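Local atomic coordinates of O-succinylhomoserine sulfhydrylase (Mycobacterium tuberculosis, PDB entry 3NDN), a protein that probably catalyses the pyridoxal 5'-phosphate-dependent formation of L-homocysteine from O-succinyl-L-homoserine and hydrogen sulfide, a step in methionine biosynthesis. Residues Pro299-Val304 with Val329-Asp334. Numbering follows the deposited sequence.
Sequences PSVRWV and VTFALD
Three backbone hydrogen bonds join the antiparallel segments 299-304 and 329-334. Asp334 N donates almost straight (171°) to Ser300 O at 3.0 Å, approaching from above the carbonyl plane. Arg302 N reaches Ala332 O at 2.8 Å, within that carbonyl's plane. Ala332 N donates in turn to Trp303 O (3.1 Å). Arg302 and Trp303 thus both lie opposite Ala332; Arg302, in a helical conformation (phi -74°, psi -52°), turns the chain there and leaves the buried Trp303 N without a partner.

Packing differs on the two faces. Trp303 holds CG in the crowded position between its backbone N and carbonyl carbon, which swings the indole over the neighbouring strand, where Ala332 CB sits over the face of the five-membered ring of Trp303 in a CH-pi contact, 3.6 Å from the ring centroid. Met179 and Val392 also touch the indole. On the other face Val304 CG1 meets Val329 CG1 at 3.9 Å, and both valines, with Phe331, pack on Leu295 of helix 277-296.

At the exposed end, the Arg302 chain bends at chi3 and crosses Asp334, giving a salt bridge in which Arg302 NE makes a weak hydrogen bond to Asp334 OD1 (3.5 Å); Leu333 O lies over the guanidinium face.

The arrangement is a beta bulge in edge strand 301-305, paired with 328-333 in the helix-backed C-terminal sheet of fold-type I PLP enzymes.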
ATOM      1  N   PRO A 299       6.131  22.260 -41.580  1.00 41.84           N
ATOM      2  CA  PRO A 299       5.603  23.500 -42.178  1.00 42.78           C
ATOM      3  C   PRO A 299       4.530  24.223 -41.356  1.00 42.95           C
ATOM      4  O   PRO A 299       4.340  25.423 -41.546  1.00 43.39           O
ATOM      5  CB  PRO A 299       5.007  23.040 -43.528  1.00 42.97           C
ATOM      6  CG  PRO A 299       5.537  21.685 -43.770  1.00 42.74           C
ATOM      7  CD  PRO A 299       5.805  21.083 -42.412  1.00 42.10           C
ATOM      8  N   SER A 300       3.839  23.507 -40.467  1.00 42.74           N
ATOM      9  CA  SER A 300       2.798  24.114 -39.612  1.00 42.85           C
ATOM     10  C   SER A 300       3.350  24.866 -38.394  1.00 41.91           C
ATOM     11  O   SER A 300       2.590  25.520 -37.662  1.00 41.94           O
ATOM     12  CB  SER A 300       1.802  23.048 -39.129  1.00 43.08           C
ATOM     13  OG  SER A 300       1.072  22.492 -40.207  1.00 45.36           O
ATOM     14  N   VAL A 301       4.664  24.780 -38.186  1.00 40.75           N
ATOM     15  CA  VAL A 301       5.301  25.276 -36.966  1.00 39.87           C
ATOM     16  C   VAL A 301       6.101  26.576 -37.195  1.00 39.14           C
ATOM     17  O   VAL A 301       7.003  26.602 -38.026  1.00 39.68           O
ATOM     18  CB  VAL A 301       6.204  24.156 -36.350  1.00 39.28           C
ATOM     19  CG1 VAL A 301       6.934  24.634 -35.104  1.00 39.18           C
ATOM     20  CG2 VAL A 301       5.364  22.899 -36.037  1.00 38.83           C
ATOM     21  N   ARG A 302       5.771  27.637 -36.449  1.00 38.65           N
ATOM     22  CA  ARG A 302       6.518  28.921 -36.502  1.00 38.79           C
ATOM     23  C   ARG A 302       7.903  28.898 -35.817  1.00 38.11           C
ATOM     24  O   ARG A 302       8.892  29.328 -36.413  1.00 38.03           O
ATOM     25  CB  ARG A 302       5.670  30.090 -35.952  1.00 39.19           C
ATOM     26  CG  ARG A 302       6.365  31.479 -36.062  1.00 41.28           C
ATOM     27  CD  ARG A 302       5.510  32.622 -35.492  1.00 44.66           C
ATOM     28  NE  ARG A 302       4.294  32.835 -36.276  1.00 48.63           N
ATOM     29  CZ  ARG A 302       3.149  33.328 -35.797  1.00 50.56           C
ATOM     30  NH1 ARG A 302       3.030  33.668 -34.515  1.00 51.98           N
ATOM     31  NH2 ARG A 302       2.106  33.472 -36.604  1.00 52.73           N
ATOM     32  N   TRP A 303       7.955  28.441 -34.557  1.00 37.36           N
ATOM     33  CA  TRP A 303       9.205  28.353 -33.786  1.00 36.49           C
ATOM     34  C   TRP A 303       9.141  27.238 -32.732  1.00 35.96           C
ATOM     35  O   TRP A 303       8.052  26.834 -32.314  1.00 34.94           O
ATOM     36  CB  TRP A 303       9.590  29.690 -33.110  1.00 36.81           C
ATOM     37  CG  TRP A 303       8.562  30.331 -32.146  1.00 37.74           C
ATOM     38  CD1 TRP A 303       7.799  31.446 -32.392  1.00 40.09           C
ATOM     39  CD2 TRP A 303       8.237  29.925 -30.791  1.00 38.59           C
ATOM     40  NE1 TRP A 303       7.017  31.745 -31.298  1.00 39.50           N
ATOM     41  CE2 TRP A 303       7.264  30.832 -30.304  1.00 39.09           C
ATOM     42  CE3 TRP A 303       8.672  28.886 -29.950  1.00 37.34           C
ATOM     43  CZ2 TRP A 303       6.710  30.728 -29.017  1.00 38.70           C
ATOM     44  CZ3 TRP A 303       8.110  28.771 -28.665  1.00 37.12           C
ATOM     45  CH2 TRP A 303       7.140  29.695 -28.215  1.00 37.85           C
ATOM     46  N   VAL A 304      10.312  26.738 -32.337  1.00 35.72           N
ATOM     47  CA  VAL A 304      10.434  25.757 -31.249  1.00 35.23           C
ATOM     48  C   VAL A 304      11.347  26.301 -30.143  1.00 35.57           C
ATOM     49  O   VAL A 304      12.314  27.020 -30.417  1.00 35.92           O
ATOM     50  CB  VAL A 304      10.985  24.390 -31.772  1.00 35.39           C
ATOM     51  CG1 VAL A 304      11.106  23.350 -30.627  1.00 35.34           C
ATOM     52  CG2 VAL A 304      10.107  23.832 -32.881  1.00 34.25           C
ATOM     53  N   VAL A 329       9.086  19.929 -24.600  1.00 30.54           N
ATOM     54  CA  VAL A 329       9.234  20.719 -25.847  1.00 31.03           C
ATOM     55  C   VAL A 329       8.082  21.732 -26.013  1.00 31.44           C
ATOM     56  O   VAL A 329       6.911  21.347 -26.000  1.00 31.61           O
ATOM     57  CB  VAL A 329       9.263  19.807 -27.089  1.00 30.65           C
ATOM     58  CG1 VAL A 329       9.570  20.621 -28.371  1.00 31.62           C
ATOM     59  CG2 VAL A 329      10.270  18.658 -26.901  1.00 31.68           C
ATOM     60  N   THR A 330       8.421  23.007 -26.205  1.00 32.14           N
ATOM     61  CA  THR A 330       7.431  24.081 -26.409  1.00 32.88           C
ATOM     62  C   THR A 330       7.509  24.571 -27.874  1.00 33.78           C
ATOM     63  O   THR A 330       8.607  24.706 -28.418  1.00 33.96           O
ATOM     64  CB  THR A 330       7.685  25.243 -25.403  1.00 32.45           C
ATOM     65  OG1 THR A 330       7.611  24.737 -24.058  1.00 32.78           O
ATOM     66  CG2 THR A 330       6.650  26.369 -25.555  1.00 32.72           C
ATOM     67  N   PHE A 331       6.355  24.806 -28.504  1.00 34.47           N
ATOM     68  CA  PHE A 331       6.305  25.364 -29.878  1.00 35.39           C
ATOM     69  C   PHE A 331       5.096  26.273 -30.159  1.00 36.48           C
ATOM     70  O   PHE A 331       4.116  26.271 -29.414  1.00 36.78           O
ATOM     71  CB  PHE A 331       6.388  24.250 -30.933  1.00 35.31           C
ATOM     72  CG  PHE A 331       5.153  23.370 -31.013  1.00 35.92           C
ATOM     73  CD1 PHE A 331       4.221  23.558 -32.033  1.00 36.73           C
ATOM     74  CD2 PHE A 331       4.941  22.345 -30.090  1.00 35.52           C
ATOM     75  CE1 PHE A 331       3.084  22.750 -32.131  1.00 36.92           C
ATOM     76  CE2 PHE A 331       3.809  21.521 -30.181  1.00 36.74           C
ATOM     77  CZ  PHE A 331       2.875  21.731 -31.201  1.00 36.19           C
ATOM     78  N   ALA A 332       5.170  27.030 -31.261  1.00 37.33           N
ATOM     79  CA  ALA A 332       4.079  27.905 -31.688  1.00 39.06           C
ATOM     80  C   ALA A 332       3.648  27.608 -33.125  1.00 40.09           C
ATOM     81  O   ALA A 332       4.494  27.403 -34.009  1.00 39.60           O
ATOM     82  CB  ALA A 332       4.478  29.385 -31.546  1.00 39.11           C
ATOM     83  N   LEU A 333       2.331  27.574 -33.335  1.00 41.07           N
ATOM     84  CA  LEU A 333       1.743  27.346 -34.650  1.00 43.20           C
ATOM     85  C   LEU A 333       1.901  28.578 -35.540  1.00 44.61           C
ATOM     86  O   LEU A 333       1.832  29.710 -35.053  1.00 44.70           O
ATOM     87  CB  LEU A 333       0.258  26.975 -34.522  1.00 43.08           C
ATOM     88  CG  LEU A 333      -0.079  25.629 -33.877  1.00 43.46           C
ATOM     89  CD1 LEU A 333      -1.533  25.569 -33.449  1.00 43.46           C
ATOM     90  CD2 LEU A 333       0.258  24.448 -34.783  1.00 44.26           C
ATOM     91  N   ASP A 334       2.106  28.357 -36.836  1.00 46.64           N
ATOM     92  CA  ASP A 334       2.230  29.465 -37.798  1.00 48.88           C
ATOM     93  C   ASP A 334       0.866  29.786 -38.414  1.00 50.45           C
ATOM     94  O   ASP A 334       0.427  29.121 -39.353  1.00 51.13           O
ATOM     95  CB  ASP A 334       3.266  29.143 -38.880  1.00 49.23           C
ATOM     96  CG  ASP A 334       3.579  30.346 -39.792  1.00 51.45           C
ATOM     97  OD1 ASP A 334       3.429  31.521 -39.375  1.00 53.25           O
ATOM     98  OD2 ASP A 334       3.996  30.108 -40.941  1.00 53.75           O
TER